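Local atomic coordinates of folylpolyglutamate synthase/dihydrofolate synthase (Thermotoga maritima, PDB entry 1O5Z), a protein that probably adds glutamate to dihydropteroate and to tetrahydrofolate polyglutamates, using ATP and magnesium, in folate biosynthesis. Residues F308-I319 / L332-F340; V373-M381 / G419-V427. All coordinates share one frame; numbering follows the deposited sequence.

Contact 1. Residues F308-I319 / L332-F340; sequences FEILEKNGKMYI and LVRSLKLYF
The beta hairpin 309-313/316-320 at one margin of the six-stranded sheet in the Mur ligase glutamate ligase domain, with Phe308 just before it, packs against helix 326-339 and Phe340 after it: Phe308 and Ile319 meet the helix, Ile310 and Met317 meet Phe340. Phe308, in the G1 bulge where it and Glu309 both face Leu320, has CG anti to its backbone N (chi1 -163°), which lays the ring against the helix. Ser335 CB sits over the centre of one face, 3.6 Å from the ring centroid in a CH-pi contact, while Ile310 CD1 lies on the opposite face. At the ring's edge Leu332 CD1 approaches Phe308 CD1 to 3.6 Å, and Tyr339 CD1 comes equally near Phe308 CE2; the two aromatic planes are inclined at 40°. Tyr339 OH is hydrogen-bonded to Asn250 OD1 and to Gly269 N. With an alanine in place of Phe308 the ring is gone, which is likely to leave Ser335 CB, Leu332 CD1 and Tyr339 CD1 facing a gap. Past the helix, Ile319 CD1 lies over one face of the Phe340 ring, 4.2 Å from the centroid, and Ile310 CG1 meets its edge. The bent Met317 chain adds a Met-aromatic contact, with SD in the Phe340 ring plane, 4.0 Å from CE1.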
loop_
_atom_site.group_PDB
_atom_site.type_symbol
_atom_site.label_atom_id
_atom_site.label_comp_id
_atom_site.label_asym_id
_atom_site.label_seq_id
_atom_site.Cartn_x
_atom_site.Cartn_y
_atom_site.Cartn_z
ATOM N N PHE A 308 8.367 -2.789 -5.817
ATOM C CA PHE A 308 9.353 -3.775 -6.308
ATOM C C PHE A 308 8.612 -4.904 -6.901
ATOM O O PHE A 308 8.791 -6.074 -6.535
ATOM C CB PHE A 308 10.363 -4.270 -5.260
ATOM C CG PHE A 308 11.568 -4.941 -5.887
ATOM C CD1 PHE A 308 12.442 -4.215 -6.677
ATOM C CD2 PHE A 308 11.792 -6.299 -5.737
ATOM C CE1 PHE A 308 13.524 -4.811 -7.263
ATOM C CE2 PHE A 308 12.886 -6.890 -6.339
ATOM C CZ PHE A 308 13.732 -6.132 -7.125
ATOM N N GLU A 309 7.772 -4.475 -7.830
ATOM C CA GLU A 309 6.891 -5.320 -8.563
ATOM C C GLU A 309 7.578 -5.643 -9.853
ATOM O O GLU A 309 7.948 -4.733 -10.587
ATOM C CB GLU A 309 5.600 -4.566 -8.901
ATOM C CG GLU A 309 4.445 -5.494 -8.972
ATOM C CD GLU A 309 3.251 -4.888 -9.615
ATOM O OE1 GLU A 309 3.147 -3.644 -9.619
ATOM O OE2 GLU A 309 2.436 -5.680 -10.118
ATOM N N ILE A 310 7.736 -6.923 -10.138
ATOM C CA ILE A 310 8.291 -7.341 -11.404
ATOM C C ILE A 310 7.183 -7.944 -12.228
ATOM O O ILE A 310 6.551 -8.887 -11.782
ATOM C CB ILE A 310 9.440 -8.386 -11.192
ATOM C CG1 ILE A 310 10.650 -7.728 -10.530
ATOM C CG2 ILE A 310 9.868 -8.995 -12.533
ATOM C CD1 ILE A 310 10.656 -7.889 -9.125
ATOM N N LEU A 311 6.985 -7.425 -13.434
ATOM C CA LEU A 311 5.995 -7.899 -14.367
ATOM C C LEU A 311 6.695 -8.347 -15.634
ATOM O O LEU A 311 7.329 -7.541 -16.282
ATOM C CB LEU A 311 5.051 -6.761 -14.767
ATOM C CG LEU A 311 3.659 -6.596 -14.177
ATOM C CD1 LEU A 311 2.937 -5.496 -14.974
ATOM C CD2 LEU A 311 2.836 -7.884 -14.192
ATOM N N GLU A 312 6.574 -9.618 -15.990
ATOM C CA GLU A 312 7.004 -10.100 -17.290
ATOM C C GLU A 312 5.878 -9.810 -18.254
ATOM O O GLU A 312 4.755 -10.271 -18.076
ATOM C CB GLU A 312 7.284 -11.598 -17.308
ATOM C CG GLU A 312 8.760 -11.944 -17.276
ATOM C CD GLU A 312 9.185 -12.984 -18.326
ATOM O OE1 GLU A 312 8.328 -13.826 -18.729
ATOM O OE2 GLU A 312 10.388 -12.965 -18.747
ATOM N N LYS A 313 6.187 -9.041 -19.286
ATOM C CA LYS A 313 5.214 -8.696 -20.306
ATOM C C LYS A 313 5.914 -8.989 -21.615
ATOM O O LYS A 313 6.969 -8.432 -21.899
ATOM C CB LYS A 313 4.819 -7.213 -20.166
ATOM C CG LYS A 313 3.894 -6.691 -21.238
ATOM C CD LYS A 313 2.448 -6.620 -20.804
ATOM C CE LYS A 313 1.650 -7.878 -21.087
ATOM N NZ LYS A 313 0.192 -7.558 -21.307
ATOM N N ASN A 314 5.355 -9.918 -22.374
ATOM C CA ASN A 314 5.818 -10.189 -23.722
ATOM C C ASN A 314 7.265 -10.625 -23.731
ATOM O O ASN A 314 7.996 -10.326 -24.668
ATOM C CB ASN A 314 5.589 -8.958 -24.643
ATOM C CG ASN A 314 4.099 -8.596 -24.783
ATOM O OD1 ASN A 314 3.235 -9.481 -24.778
ATOM N ND2 ASN A 314 3.797 -7.310 -24.906
ATOM N N GLY A 315 7.679 -11.342 -22.688
ATOM C CA GLY A 315 9.068 -11.820 -22.580
ATOM C C GLY A 315 10.008 -10.855 -21.862
ATOM O O GLY A 315 11.059 -11.257 -21.382
ATOM N N LYS A 316 9.630 -9.586 -21.763
ATOM C CA LYS A 316 10.493 -8.596 -21.159
ATOM C C LYS A 316 10.086 -8.373 -19.723
ATOM O O LYS A 316 8.897 -8.392 -19.423
ATOM C CB LYS A 316 10.439 -7.265 -21.906
ATOM C CG LYS A 316 11.672 -6.376 -21.559
ATOM C CD LYS A 316 11.380 -4.872 -21.554
ATOM C CE LYS A 316 10.908 -4.427 -22.939
ATOM N NZ LYS A 316 10.644 -3.000 -23.059
ATOM N N MET A 317 11.084 -8.178 -18.844
ATOM C CA MET A 317 10.837 -7.884 -17.445
ATOM C C MET A 317 10.826 -6.423 -17.238
ATOM O O MET A 317 11.668 -5.724 -17.789
ATOM C CB MET A 317 11.921 -8.382 -16.537
ATOM C CG MET A 317 12.221 -9.777 -16.703
ATOM S SD MET A 317 12.443 -10.491 -15.070
ATOM C CE MET A 317 10.701 -10.939 -14.834
ATOM N N TYR A 318 9.904 -6.010 -16.378
ATOM C CA TYR A 318 9.798 -4.661 -15.863
ATOM C C TYR A 318 9.870 -4.685 -14.356
ATOM O O TYR A 318 9.169 -5.440 -13.721
ATOM C CB TYR A 318 8.469 -4.065 -16.264
ATOM C CG TYR A 318 8.385 -3.881 -17.728
ATOM C CD1 TYR A 318 7.826 -4.855 -18.537
ATOM C CD2 TYR A 318 8.885 -2.748 -18.301
ATOM C CE1 TYR A 318 7.786 -4.696 -19.891
ATOM C CE2 TYR A 318 8.850 -2.562 -19.665
ATOM C CZ TYR A 318 8.297 -3.527 -20.453
ATOM O OH TYR A 318 8.300 -3.330 -21.802
ATOM N N ILE A 319 10.727 -3.851 -13.789
ATOM C CA ILE A 319 10.786 -3.669 -12.356
ATOM C C ILE A 319 10.085 -2.342 -12.097
ATOM O O ILE A 319 10.615 -1.293 -12.403
ATOM C CB ILE A 319 12.237 -3.680 -11.853
ATOM C CG1 ILE A 319 12.916 -5.008 -12.231
ATOM C CG2 ILE A 319 12.263 -3.544 -10.326
ATOM C CD1 ILE A 319 13.654 -5.062 -13.579
ATOM N N LEU A 332 15.627 0.293 -3.579
ATOM C CA LEU A 332 15.396 -0.306 -4.855
ATOM C C LEU A 332 16.670 -0.993 -5.300
ATOM O O LEU A 332 16.638 -2.127 -5.702
ATOM C CB LEU A 332 14.947 0.749 -5.880
ATOM C CG LEU A 332 14.826 0.206 -7.302
ATOM C CD1 LEU A 332 13.813 -0.949 -7.267
ATOM C CD2 LEU A 332 14.406 1.258 -8.267
ATOM N N VAL A 333 17.788 -0.292 -5.187
ATOM C CA VAL A 333 19.050 -0.748 -5.712
ATOM C C VAL A 333 19.520 -1.979 -4.986
ATOM O O VAL A 333 20.122 -2.858 -5.581
ATOM C CB VAL A 333 20.113 0.358 -5.566
ATOM C CG1 VAL A 333 21.526 -0.203 -5.751
ATOM C CG2 VAL A 333 19.848 1.523 -6.521
ATOM N N ARG A 334 19.277 -2.006 -3.680
ATOM C CA ARG A 334 19.531 -3.172 -2.841
ATOM C C ARG A 334 18.750 -4.365 -3.340
ATOM O O ARG A 334 19.270 -5.455 -3.493
ATOM C CB ARG A 334 19.081 -2.904 -1.415
ATOM C CG ARG A 334 19.865 -1.832 -0.735
ATOM C CD ARG A 334 19.986 -1.995 0.775
ATOM N NE ARG A 334 21.120 -1.196 1.244
ATOM C CZ ARG A 334 21.064 0.087 1.602
ATOM N NH1 ARG A 334 19.896 0.735 1.577
ATOM N NH2 ARG A 334 22.176 0.721 1.998
ATOM N N SER A 335 17.476 -4.152 -3.556
ATOM C CA SER A 335 16.613 -5.184 -4.113
ATOM C C SER A 335 17.046 -5.662 -5.510
ATOM O O SER A 335 17.089 -6.858 -5.769
ATOM C CB SER A 335 15.170 -4.670 -4.109
ATOM O OG SER A 335 14.700 -4.714 -2.764
ATOM N N LEU A 336 17.399 -4.721 -6.384
ATOM C CA LEU A 336 18.024 -5.039 -7.678
ATOM C C LEU A 336 19.270 -5.891 -7.608
ATOM O O LEU A 336 19.475 -6.721 -8.472
ATOM C CB LEU A 336 18.372 -3.778 -8.445
ATOM C CG LEU A 336 17.180 -3.019 -8.958
ATOM C CD1 LEU A 336 17.638 -1.681 -9.343
ATOM C CD2 LEU A 336 16.548 -3.748 -10.148
ATOM N N LYS A 337 20.114 -5.691 -6.602
ATOM C CA LYS A 337 21.346 -6.448 -6.500
ATOM C C LYS A 337 21.083 -7.914 -6.103
ATOM O O LYS A 337 21.907 -8.818 -6.357
ATOM C CB LYS A 337 22.320 -5.767 -5.520
ATOM C CG LYS A 337 22.804 -4.330 -5.875
ATOM C CD LYS A 337 24.271 -4.100 -5.350
ATOM C CE LYS A 337 24.671 -2.619 -4.990
ATOM N NZ LYS A 337 24.365 -1.595 -6.050
ATOM N N LEU A 338 19.938 -8.152 -5.481
ATOM C CA LEU A 338 19.594 -9.490 -5.040
ATOM C C LEU A 338 19.057 -10.324 -6.168
ATOM O O LEU A 338 19.385 -11.480 -6.294
ATOM C CB LEU A 338 18.526 -9.448 -3.967
ATOM C CG LEU A 338 18.977 -9.155 -2.549
ATOM C CD1 LEU A 338 17.752 -9.101 -1.676
ATOM C CD2 LEU A 338 19.975 -10.206 -2.039
ATOM N N TYR A 339 18.211 -9.735 -6.976
ATOM C CA TYR A 339 17.441 -10.497 -7.915
ATOM C C TYR A 339 17.961 -10.387 -9.339
ATOM O O TYR A 339 17.551 -11.158 -10.202
ATOM C CB TYR A 339 15.983 -10.029 -7.852
ATOM C CG TYR A 339 15.260 -10.473 -6.585
ATOM C CD1 TYR A 339 15.037 -9.598 -5.537
ATOM C CD2 TYR A 339 14.786 -11.771 -6.443
ATOM C CE1 TYR A 339 14.359 -10.005 -4.394
ATOM C CE2 TYR A 339 14.124 -12.172 -5.308
ATOM C CZ TYR A 339 13.907 -11.290 -4.287
ATOM O OH TYR A 339 13.251 -11.690 -3.145
ATOM N N PHE A 340 18.855 -9.433 -9.599
ATOM C CA PHE A 340 19.312 -9.149 -10.978
ATOM C C PHE A 340 20.808 -9.045 -11.089
ATOM O O PHE A 340 21.317 -8.345 -11.947
ATOM C CB PHE A 340 18.659 -7.868 -11.467
ATOM C CG PHE A 340 17.195 -8.012 -11.632
ATOM C CD1 PHE A 340 16.677 -8.594 -12.787
ATOM C CD2 PHE A 340 16.330 -7.660 -10.611
ATOM C CE1 PHE A 340 15.295 -8.756 -12.945
ATOM C CE2 PHE A 340 14.975 -7.818 -10.757
ATOM C CZ PHE A 340 14.445 -8.364 -11.935
#

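Contact 2. Residues V373-M381 / G419-V427. With SO4 (sulfate ion), chain D; SO4 (sulfate ion), chain E.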
loop_
_atom_site.group_PDB
_atom_site.type_symbol
_atom_site.label_atom_id
_atom_site.label_comp_id
_atom_site.label_asym_id
_atom_site.label_seq_id
_atom_site.Cartn_x
_atom_site.Cartn_y
_atom_site.Cartn_z
ATOM N N VAL A 373 15.605 9.181 -19.341
ATOM C CA VAL A 373 14.843 10.094 -18.544
ATOM C C VAL A 373 13.583 10.336 -19.358
ATOM O O VAL A 373 13.631 10.520 -20.577
ATOM C CB VAL A 373 15.589 11.441 -18.349
ATOM C CG1 VAL A 373 14.795 12.371 -17.450
ATOM C CG2 VAL A 373 17.000 11.202 -17.768
ATOM N N THR A 374 12.462 10.371 -18.667
ATOM C CA THR A 374 11.163 10.536 -19.312
ATOM C C THR A 374 10.349 11.536 -18.543
ATOM O O THR A 374 10.742 11.922 -17.445
ATOM C CB THR A 374 10.472 9.173 -19.385
ATOM O OG1 THR A 374 9.390 9.277 -20.284
ATOM C CG2 THR A 374 9.867 8.735 -18.060
ATOM N N ARG A 375 9.257 12.011 -19.111
ATOM C CA ARG A 375 8.385 12.945 -18.364
ATOM C C ARG A 375 7.331 12.243 -17.525
ATOM O O ARG A 375 6.540 11.511 -18.063
ATOM C CB ARG A 375 7.618 13.854 -19.299
ATOM C CG ARG A 375 8.434 14.727 -20.090
ATOM C CD ARG A 375 7.606 15.670 -20.835
ATOM N NE ARG A 375 6.991 16.623 -19.931
ATOM C CZ ARG A 375 7.460 17.839 -19.700
ATOM N NH1 ARG A 375 8.568 18.256 -20.298
ATOM N NH2 ARG A 375 6.826 18.632 -18.852
ATOM N N VAL A 376 7.274 12.515 -16.224
ATOM C CA VAL A 376 6.127 12.107 -15.424
ATOM C C VAL A 376 4.818 12.626 -16.041
ATOM O O VAL A 376 4.665 13.821 -16.328
ATOM C CB VAL A 376 6.230 12.588 -13.993
ATOM C CG1 VAL A 376 5.012 12.137 -13.206
ATOM C CG2 VAL A 376 7.514 12.067 -13.333
ATOM N N PRO A 377 3.894 11.698 -16.280
ATOM C CA PRO A 377 2.618 11.995 -16.911
ATOM C C PRO A 377 1.645 12.549 -15.848
ATOM O O PRO A 377 0.938 11.773 -15.078
ATOM C CB PRO A 377 2.178 10.625 -17.436
ATOM C CG PRO A 377 2.699 9.682 -16.454
ATOM C CD PRO A 377 4.020 10.247 -15.995
ATOM N N SER A 378 1.679 13.879 -15.766
ATOM C CA SER A 378 1.001 14.616 -14.720
ATOM C C SER A 378 1.224 16.072 -15.025
ATOM O O SER A 378 2.339 16.467 -15.377
ATOM C CB SER A 378 1.581 14.296 -13.345
ATOM O OG SER A 378 1.010 15.132 -12.364
ATOM N N PRO A 379 0.176 16.878 -14.877
ATOM C CA PRO A 379 0.315 18.318 -15.036
ATOM C C PRO A 379 1.217 18.923 -13.969
ATOM O O PRO A 379 1.646 20.068 -14.103
ATOM C CB PRO A 379 -1.135 18.849 -14.902
ATOM C CG PRO A 379 -2.041 17.624 -14.996
ATOM C CD PRO A 379 -1.204 16.484 -14.523
ATOM N N ARG A 380 1.461 18.156 -12.910
ATOM C CA ARG A 380 2.429 18.506 -11.875
ATOM C C ARG A 380 3.885 18.472 -12.356
ATOM O O ARG A 380 4.735 19.084 -11.720
ATOM C CB ARG A 380 2.252 17.603 -10.630
ATOM C CG ARG A 380 1.461 18.270 -9.474
ATOM C CD ARG A 380 0.589 17.322 -8.592
ATOM N NE ARG A 380 1.215 16.043 -8.206
ATOM C CZ ARG A 380 2.175 15.916 -7.269
ATOM N NH1 ARG A 380 2.643 17.004 -6.630
ATOM N NH2 ARG A 380 2.689 14.704 -6.968
ATOM N N MET A 381 4.177 17.789 -13.462
ATOM C CA MET A 381 5.564 17.671 -13.940
ATOM C C MET A 381 6.117 18.984 -14.485
ATOM O O MET A 381 5.667 19.429 -15.520
ATOM C CB MET A 381 5.687 16.572 -15.016
ATOM C CG MET A 381 7.028 16.531 -15.782
ATOM S SD MET A 381 8.367 15.928 -14.739
ATOM C CE MET A 381 9.776 16.693 -15.519
ATOM N N GLY A 419 11.036 6.608 -10.051
ATOM C CA GLY A 419 11.200 8.055 -9.908
ATOM C C GLY A 419 9.978 8.735 -9.353
ATOM O O GLY A 419 10.086 9.775 -8.723
ATOM N N SER A 420 8.819 8.119 -9.570
ATOM C CA SER A 420 7.519 8.755 -9.392
ATOM C C SER A 420 6.455 7.685 -9.373
ATOM O O SER A 420 6.449 6.837 -10.233
ATOM C CB SER A 420 7.247 9.690 -10.565
ATOM O OG SER A 420 5.880 10.036 -10.680
ATOM N N LEU A 421 5.581 7.727 -8.370
ATOM C CA LEU A 421 4.393 6.880 -8.276
ATOM C C LEU A 421 3.396 7.097 -9.405
ATOM O O LEU A 421 2.821 6.149 -9.902
ATOM C CB LEU A 421 3.709 7.152 -6.956
ATOM C CG LEU A 421 4.481 6.577 -5.754
ATOM C CD1 LEU A 421 3.889 7.016 -4.455
ATOM C CD2 LEU A 421 4.447 5.058 -5.812
ATOM N N PHE A 422 3.176 8.360 -9.781
ATOM C CA PHE A 422 2.418 8.713 -11.000
ATOM C C PHE A 422 2.983 7.976 -12.204
ATOM O O PHE A 422 2.259 7.315 -12.908
ATOM C CB PHE A 422 2.512 10.197 -11.288
ATOM C CG PHE A 422 1.492 11.002 -10.616
ATOM C CD1 PHE A 422 1.851 12.014 -9.713
ATOM C CD2 PHE A 422 0.154 10.796 -10.879
ATOM C CE1 PHE A 422 0.869 12.817 -9.055
ATOM C CE2 PHE A 422 -0.853 11.588 -10.220
ATOM C CZ PHE A 422 -0.485 12.611 -9.316
ATOM N N LEU A 423 4.282 8.113 -12.432
ATOM C CA LEU A 423 4.933 7.407 -13.525
ATOM C C LEU A 423 4.698 5.890 -13.439
ATOM O O LEU A 423 4.271 5.242 -14.408
ATOM C CB LEU A 423 6.430 7.686 -13.527
ATOM C CG LEU A 423 7.201 6.894 -14.582
ATOM C CD1 LEU A 423 6.784 7.367 -16.009
ATOM C CD2 LEU A 423 8.658 7.024 -14.362
ATOM N N VAL A 424 4.995 5.300 -12.295
ATOM C CA VAL A 424 4.817 3.861 -12.182
ATOM C C VAL A 424 3.348 3.407 -12.381
ATOM O O VAL A 424 3.089 2.435 -13.057
ATOM C CB VAL A 424 5.395 3.350 -10.886
ATOM C CG1 VAL A 424 5.079 1.892 -10.725
ATOM C CG2 VAL A 424 6.929 3.572 -10.890
ATOM N N GLY A 425 2.390 4.104 -11.808
ATOM C CA GLY A 425 1.022 3.694 -11.925
ATOM C C GLY A 425 0.558 3.806 -13.346
ATOM O O GLY A 425 -0.239 3.000 -13.797
ATOM N N TYR A 426 1.053 4.808 -14.056
ATOM C CA TYR A 426 0.686 5.045 -15.442
ATOM C C TYR A 426 1.195 3.978 -16.379
ATOM O O TYR A 426 0.477 3.444 -17.196
ATOM C CB TYR A 426 1.272 6.384 -15.839
ATOM C CG TYR A 426 0.947 6.880 -17.241
ATOM C CD1 TYR A 426 -0.251 7.546 -17.533
ATOM C CD2 TYR A 426 1.877 6.725 -18.265
ATOM C CE1 TYR A 426 -0.478 8.011 -18.797
ATOM C CE2 TYR A 426 1.636 7.164 -19.512
ATOM C CZ TYR A 426 0.476 7.808 -19.778
ATOM O OH TYR A 426 0.331 8.243 -21.063
ATOM N N VAL A 427 2.456 3.676 -16.246
ATOM C CA VAL A 427 3.089 2.597 -17.014
ATOM C C VAL A 427 2.550 1.201 -16.681
ATOM O O VAL A 427 2.360 0.377 -17.544
ATOM C CB VAL A 427 4.605 2.649 -16.777
ATOM C CG1 VAL A 427 5.299 1.388 -17.312
ATOM C CG2 VAL A 427 5.169 3.929 -17.418
HETATM S S SO4 D . 5.181 11.192 -7.342
HETATM O O1 SO4 D . 6.060 11.721 -8.363
HETATM O O2 SO4 D . 4.736 12.245 -6.444
HETATM O O3 SO4 D . 3.987 10.648 -7.954
HETATM O O4 SO4 D . 5.921 10.148 -6.628
HETATM S S SO4 E . 9.138 21.706 -18.405
HETATM O O1 SO4 E . 9.395 20.389 -17.810
HETATM O O2 SO4 E . 9.571 21.565 -19.803
HETATM O O3 SO4 E . 10.060 22.669 -17.789
HETATM O O4 SO4 E . 7.726 22.053 -18.126
#
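Two first torsions set the meeting of loop 373-381 with the N-terminal end of helix 421-433, in the Rossmann-like C-terminal domain of the Mur ligase family: Tyr426 CG is anti to its backbone N (chi1 -177°), turning a ring face to Pro377, and Ser420 OG, likewise anti, is turned forward to the backbone N of Leu423 in the first helical turn. Pro377 CG lies over the Tyr426 ring, 3.7 Å from its centroid in a CH-pi contact, offset toward the CG end of the ring. Beyond this pair, Trp440 meets Tyr426 edge-to-face. Pro377 CD rests on Leu423, whose CD1 also meets Thr374 CG2 tip to tip at 3.9 Å. Val376 CG1 touches both Ser420 OG and Phe422 CB, its side chain crossing that of Phe422 at about a right angle.

Ser420 is the N-cap: its OG accepts from Leu423 N in an almost straight bond (177°) and donates to O1 of a sulfate, 2.9 Å away. Leu421 N and Phe422 N hold two further oxygens of that ion, O4 and O3, so the sulfate, probably from the crystallisation liquor, occupies an anion site at the helix start, where the helix dipole would probably favour negative charge. Arg380, bent at chi2 and chi3, brings NH2 to 3.2 Å from O2 of the same sulfate; Asp354 is a long, weak ion partner of its NH1. Arg375 makes weak hydrogen bonds through NH1 and NH2 to a second sulfate. Ser378 OG fixes the loop turn by accepting from Arg380 N, an ST turn, and lies over one face of the Phe422 ring. At that ring's edge, Arg380 NH2 lies in its plane, 3.4 Å from Phe422 CE1, with the guanidinium and ring planes 51° apart.

In the fold
Contact 1 closes along the chain before contact 2 opens, and both belong to the glutamate ligase domain. Their centres lie about 19 Å apart and their nearest atoms about 6 Å, so they do not meet directly. The six-stranded mixed sheet joins them: the hairpin of contact 1 forms its margin, strand 316-320 runs beside strand 414-418, and the latter leads directly into segment 419-427, while strand 370-373 delivers loop 373-381. Helix 326-339 also rests on strand 414-418 through Leu336 and Val416, and helix 421-433 reaches back to the hairpin, where Arg428 forms a salt bridge with Glu309. Contact 1 thus joins hairpin to helix, whereas contact 2 shapes a sulfate-occupied site beyond the strand ends.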